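Local coordinates for RagB/SusD domain protein (Flavobacterium johnsoniae, PDB 5J5U) that binds chitin, probably at the outer membrane as the SusD-like partner in a chitin utilization system, at residues 438-450 / 469-482. Sequence-based numbering, arbitrary orientation.
Sequences SQTGGVVPTRLYY and MGGTNDWTGKVWWD
The side-chain amide of Asn473 pairs with the backbone of Tyr450: OD1 accepts from Tyr450 N (3.0 Å), which lies on a lone pair in the carbonyl plane, and ND2 reaches Tyr450 O at 2.8 Å. Arg447 approaches the same oxygen end-on, NH1 and NH2 both meeting Asn473 OD1 within the guanidinium plane, which brings three N-H groups onto one acceptor. Its chain, bent at chi3 (-77°), turns the guanidinium toward Asn473 and Asp474. NH1 also bonds Asp474 O at 2.8 Å, from above that carbonyl's plane, while Gly477 N, closing a type I turn, reaches it from the other face. With Met469 SD 3.3 Å above one guanidinium face and NH2 bonded to Tyr119 O, Arg447 ties together two irregular loops that flank helices 452-457 and 459-468 of this SusD-like, largely helical fold. Replacing Arg447 by alanine is likely to leave Asn473 OD1 and Asp474 O with only the Tyr450 and Gly477 N-H groups described here, and Met469 SD without its flat partner. Thr446 donates its N-H to Trp475 O; a water bridges Val479 N and Asp482 OD2 beside Thr446 O. Among apolar contacts, Pro445 CB touches Trp475 CD1 at 3.3 Å, and Thr440 CG2 meets the indole obliquely at CZ2. Buried Trp475 NE1 has no hydrogen-bond partner.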
loop_
_atom_site.group_PDB
_atom_site.type_symbol
_atom_site.label_atom_id
_atom_site.label_comp_id
_atom_site.label_asym_id
_atom_site.label_seq_id
_atom_site.Cartn_x
_atom_site.Cartn_y
_atom_site.Cartn_z
ATOM N N SER A 438 17.406 -17.541 7.052
ATOM C CA SER A 438 16.801 -16.798 5.949
ATOM C C SER A 438 16.981 -17.530 4.597
ATOM O O SER A 438 18.104 -17.765 4.139
ATOM C CB SER A 438 17.384 -15.402 5.858
ATOM O OG SER A 438 16.763 -14.658 4.814
ATOM N N GLN A 439 15.877 -17.859 3.936
ATOM C CA GLN A 439 15.978 -18.677 2.718
ATOM C C GLN A 439 16.603 -17.889 1.577
ATOM O O GLN A 439 17.018 -18.486 0.601
ATOM C CB GLN A 439 14.600 -19.245 2.310
ATOM C CG GLN A 439 14.154 -20.427 3.210
ATOM C CD GLN A 439 12.661 -20.822 3.096
ATOM O OE1 GLN A 439 11.941 -20.417 2.170
ATOM N NE2 GLN A 439 12.196 -21.611 4.066
ATOM N N THR A 440 16.710 -16.565 1.707
ATOM C CA THR A 440 17.410 -15.749 0.701
ATOM C C THR A 440 18.766 -15.178 1.150
ATOM O O THR A 440 19.362 -14.355 0.437
ATOM C CB THR A 440 16.564 -14.546 0.247
ATOM O OG1 THR A 440 16.174 -13.809 1.400
ATOM C CG2 THR A 440 15.320 -14.986 -0.475
ATOM N N GLY A 441 19.256 -15.600 2.317
ATOM C CA GLY A 441 20.491 -15.049 2.849
ATOM C C GLY A 441 20.381 -13.563 3.165
ATOM O O GLY A 441 21.365 -12.826 3.105
ATOM N N GLY A 442 19.158 -13.123 3.456
ATOM C CA GLY A 442 18.906 -11.745 3.840
ATOM C C GLY A 442 18.589 -10.833 2.673
ATOM O O GLY A 442 18.527 -9.623 2.844
ATOM N N VAL A 443 18.423 -11.406 1.482
ATOM C CA VAL A 443 18.054 -10.632 0.295
ATOM C C VAL A 443 16.542 -10.389 0.261
ATOM O O VAL A 443 15.758 -11.352 0.278
ATOM C CB VAL A 443 18.470 -11.354 -0.990
ATOM C CG1 VAL A 443 18.106 -10.500 -2.210
ATOM C CG2 VAL A 443 19.980 -11.644 -0.965
ATOM N N VAL A 444 16.105 -9.132 0.208
ATOM C CA VAL A 444 14.667 -8.922 0.191
ATOM C C VAL A 444 14.040 -9.494 -1.100
ATOM O O VAL A 444 14.488 -9.221 -2.203
ATOM C CB VAL A 444 14.282 -7.452 0.360
ATOM C CG1 VAL A 444 12.739 -7.317 0.538
ATOM C CG2 VAL A 444 15.004 -6.856 1.547
ATOM N N PRO A 445 13.023 -10.340 -0.941
ATOM C CA PRO A 445 12.265 -10.801 -2.100
ATOM C C PRO A 445 11.719 -9.630 -2.891
ATOM O O PRO A 445 11.230 -8.658 -2.295
ATOM C CB PRO A 445 11.148 -11.634 -1.470
ATOM C CG PRO A 445 11.720 -12.076 -0.153
ATOM C CD PRO A 445 12.510 -10.905 0.320
ATOM N N THR A 446 11.782 -9.717 -4.216
ATOM C CA THR A 446 11.383 -8.584 -5.034
ATOM C C THR A 446 10.084 -8.821 -5.819
ATOM O O THR A 446 9.663 -7.964 -6.595
ATOM C CB THR A 446 12.520 -8.170 -5.991
ATOM O OG1 THR A 446 13.125 -9.338 -6.558
ATOM C CG2 THR A 446 13.584 -7.373 -5.205
ATOM N N ARG A 447 9.460 -9.977 -5.609
ATOM C CA ARG A 447 8.085 -10.237 -6.088
ATOM C C ARG A 447 7.570 -11.477 -5.366
ATOM O O ARG A 447 8.344 -12.174 -4.739
ATOM C CB ARG A 447 8.035 -10.448 -7.604
ATOM C CG ARG A 447 8.737 -11.762 -8.058
ATOM C CD ARG A 447 8.752 -11.959 -9.585
ATOM N NE ARG A 447 7.464 -12.420 -10.127
ATOM C CZ ARG A 447 7.077 -13.701 -10.212
ATOM N NH1 ARG A 447 7.864 -14.667 -9.774
ATOM N NH2 ARG A 447 5.882 -14.017 -10.727
ATOM N N LEU A 448 6.277 -11.756 -5.449
ATOM C CA LEU A 448 5.767 -13.057 -5.043
ATOM C C LEU A 448 5.483 -13.856 -6.331
ATOM O O LEU A 448 5.498 -13.298 -7.444
ATOM C CB LEU A 448 4.518 -12.919 -4.163
ATOM C CG LEU A 448 4.710 -12.162 -2.836
ATOM C CD1 LEU A 448 3.392 -12.079 -2.062
ATOM C CD2 LEU A 448 5.800 -12.799 -1.958
ATOM N N TYR A 449 5.269 -15.162 -6.198
ATOM C CA TYR A 449 5.319 -16.027 -7.375
ATOM C C TYR A 449 3.937 -16.583 -7.767
ATOM O O TYR A 449 3.067 -16.785 -6.916
ATOM C CB TYR A 449 6.338 -17.153 -7.131
ATOM C CG TYR A 449 6.192 -17.874 -5.797
ATOM C CD1 TYR A 449 6.906 -17.461 -4.672
ATOM C CD2 TYR A 449 5.348 -18.973 -5.663
ATOM C CE1 TYR A 449 6.780 -18.119 -3.454
ATOM C CE2 TYR A 449 5.226 -19.640 -4.452
ATOM C CZ TYR A 449 5.950 -19.201 -3.347
ATOM O OH TYR A 449 5.807 -19.845 -2.138
ATOM N N TYR A 450 3.749 -16.827 -9.065
ATOM C CA TYR A 450 2.491 -17.390 -9.568
ATOM C C TYR A 450 2.280 -18.779 -8.971
ATOM O O TYR A 450 3.251 -19.511 -8.778
ATOM C CB TYR A 450 2.492 -17.524 -11.088
ATOM C CG TYR A 450 3.009 -16.372 -11.932
ATOM C CD1 TYR A 450 2.580 -15.072 -11.749
ATOM C CD2 TYR A 450 3.912 -16.623 -12.957
ATOM C CE1 TYR A 450 3.063 -14.038 -12.571
ATOM C CE2 TYR A 450 4.391 -15.625 -13.778
ATOM C CZ TYR A 450 3.976 -14.339 -13.591
ATOM O OH TYR A 450 4.481 -13.367 -14.422
ATOM N N MET A 469 10.709 -13.638 -17.613
ATOM C CA MET A 469 11.395 -13.333 -16.354
ATOM C C MET A 469 12.839 -13.863 -16.273
ATOM O O MET A 469 13.494 -13.743 -15.230
ATOM C CB MET A 469 10.603 -13.879 -15.168
ATOM C CG MET A 469 9.504 -12.949 -14.721
ATOM S SD MET A 469 8.710 -13.436 -13.170
ATOM C CE MET A 469 7.893 -14.971 -13.633
ATOM N N GLY A 470 13.323 -14.468 -17.351
ATOM C CA GLY A 470 14.669 -15.008 -17.381
ATOM C C GLY A 470 14.662 -16.501 -17.092
ATOM O O GLY A 470 15.703 -17.090 -16.828
ATOM N N GLY A 471 13.481 -17.115 -17.106
ATOM C CA GLY A 471 13.394 -18.552 -16.936
ATOM C C GLY A 471 12.878 -19.055 -15.599
ATOM O O GLY A 471 12.755 -20.260 -15.411
ATOM N N THR A 472 12.595 -18.165 -14.654
ATOM C CA THR A 472 12.064 -18.602 -13.345
ATOM C C THR A 472 10.743 -17.946 -12.933
ATOM O O THR A 472 10.388 -16.882 -13.414
ATOM C CB THR A 472 13.076 -18.348 -12.184
ATOM O OG1 THR A 472 13.567 -17.018 -12.279
ATOM C CG2 THR A 472 14.247 -19.292 -12.259
ATOM N N ASN A 473 10.010 -18.644 -12.070
ATOM C CA ASN A 473 8.863 -18.098 -11.355
ATOM C C ASN A 473 9.222 -18.115 -9.898
ATOM O O ASN A 473 8.777 -18.972 -9.150
ATOM C CB ASN A 473 7.575 -18.882 -11.591
ATOM C CG ASN A 473 6.418 -18.356 -10.742
ATOM O OD1 ASN A 473 6.333 -17.142 -10.464
ATOM N ND2 ASN A 473 5.547 -19.268 -10.292
ATOM N N ASP A 474 10.099 -17.188 -9.531
ATOM C CA ASP A 474 10.701 -17.144 -8.216
ATOM C C ASP A 474 10.454 -15.778 -7.541
ATOM O O ASP A 474 10.165 -14.790 -8.214
ATOM C CB ASP A 474 12.188 -17.452 -8.331
ATOM C CG ASP A 474 12.767 -17.922 -7.037
ATOM O OD1 ASP A 474 12.045 -18.648 -6.318
ATOM O OD2 ASP A 474 13.931 -17.575 -6.738
ATOM N N TRP A 475 10.534 -15.759 -6.215
ATOM C CA TRP A 475 10.360 -14.554 -5.402
ATOM C C TRP A 475 11.585 -13.600 -5.425
ATOM O O TRP A 475 11.512 -12.492 -4.955
ATOM C CB TRP A 475 9.883 -15.033 -4.009
ATOM C CG TRP A 475 10.802 -15.452 -2.838
ATOM C CD1 TRP A 475 10.852 -14.878 -1.610
ATOM C CD2 TRP A 475 11.740 -16.544 -2.796
ATOM N NE1 TRP A 475 11.736 -15.543 -0.798
ATOM C CE2 TRP A 475 12.302 -16.571 -1.508
ATOM C CE3 TRP A 475 12.119 -17.546 -3.709
ATOM C CZ2 TRP A 475 13.261 -17.528 -1.105
ATOM C CZ3 TRP A 475 13.085 -18.511 -3.314
ATOM C CH2 TRP A 475 13.650 -18.475 -2.020
ATOM N N THR A 476 12.702 -14.061 -5.993
ATOM C CA THR A 476 13.882 -13.238 -6.297
ATOM C C THR A 476 13.832 -12.644 -7.717
ATOM O O THR A 476 14.756 -11.944 -8.130
ATOM C CB THR A 476 15.178 -14.046 -6.159
ATOM O OG1 THR A 476 14.999 -15.296 -6.825
ATOM C CG2 THR A 476 15.480 -14.330 -4.684
ATOM N N GLY A 477 12.779 -12.949 -8.483
ATOM C CA GLY A 477 12.557 -12.253 -9.749
ATOM C C GLY A 477 12.153 -10.783 -9.578
ATOM O O GLY A 477 11.792 -10.364 -8.467
ATOM N N LYS A 478 12.195 -10.020 -10.675
ATOM C CA LYS A 478 11.841 -8.594 -10.694
ATOM C C LYS A 478 10.646 -8.327 -11.589
ATOM O O LYS A 478 10.508 -8.948 -12.648
ATOM C CB LYS A 478 12.984 -7.718 -11.218
ATOM C CG LYS A 478 14.279 -7.758 -10.452
ATOM C CD LYS A 478 14.368 -6.638 -9.469
ATOM C CE LYS A 478 15.740 -6.603 -8.786
ATOM N NZ LYS A 478 16.849 -6.237 -9.719
ATOM N N VAL A 479 9.815 -7.365 -11.190
ATOM C CA VAL A 479 8.730 -6.901 -12.039
ATOM C C VAL A 479 9.355 -5.849 -12.946
ATOM O O VAL A 479 10.423 -5.329 -12.655
ATOM C CB VAL A 479 7.511 -6.322 -11.218
ATOM C CG1 VAL A 479 6.985 -7.349 -10.243
ATOM C CG2 VAL A 479 7.908 -5.064 -10.454
ATOM N N TRP A 480 8.690 -5.560 -14.049
ATOM C CA TRP A 480 9.218 -4.708 -15.123
ATOM C C TRP A 480 9.659 -3.314 -14.677
ATOM O O TRP A 480 10.684 -2.815 -15.139
ATOM C CB TRP A 480 8.153 -4.607 -16.244
ATOM C CG TRP A 480 8.338 -3.476 -17.207
ATOM C CD1 TRP A 480 9.217 -3.418 -18.248
ATOM C CD2 TRP A 480 7.629 -2.228 -17.206
ATOM N NE1 TRP A 480 9.100 -2.217 -18.898
ATOM C CE2 TRP A 480 8.134 -1.463 -18.277
ATOM C CE3 TRP A 480 6.612 -1.691 -16.413
ATOM C CZ2 TRP A 480 7.660 -0.176 -18.572
ATOM C CZ3 TRP A 480 6.139 -0.409 -16.703
ATOM C CH2 TRP A 480 6.661 0.332 -17.775
ATOM N N TRP A 481 8.891 -2.663 -13.794
ATOM C CA TRP A 481 9.237 -1.277 -13.428
ATOM C C TRP A 481 10.369 -1.178 -12.406
ATOM O O TRP A 481 10.873 -0.098 -12.125
ATOM C CB TRP A 481 8.020 -0.493 -12.922
ATOM C CG TRP A 481 7.132 -1.088 -11.845
ATOM C CD1 TRP A 481 5.824 -1.434 -11.990
ATOM C CD2 TRP A 481 7.460 -1.352 -10.471
ATOM N NE1 TRP A 481 5.321 -1.904 -10.812
ATOM C CE2 TRP A 481 6.304 -1.860 -9.861
ATOM C CE3 TRP A 481 8.604 -1.177 -9.698
ATOM C CZ2 TRP A 481 6.265 -2.229 -8.516
ATOM C CZ3 TRP A 481 8.571 -1.539 -8.364
ATOM C CH2 TRP A 481 7.407 -2.057 -7.785
ATOM N N ASP A 482 10.754 -2.313 -11.857
ATOM C CA ASP A 482 11.835 -2.392 -10.878
ATOM C C ASP A 482 13.172 -2.669 -11.590
ATOM O O ASP A 482 13.532 -3.819 -11.858
ATOM C CB ASP A 482 11.461 -3.459 -9.836
ATOM C CG ASP A 482 12.560 -3.734 -8.813
ATOM O OD1 ASP A 482 13.618 -3.065 -8.822
ATOM O OD2 ASP A 482 12.327 -4.624 -7.955
HETATM O O HOH W 1 10.400 -6.434 -8.390
#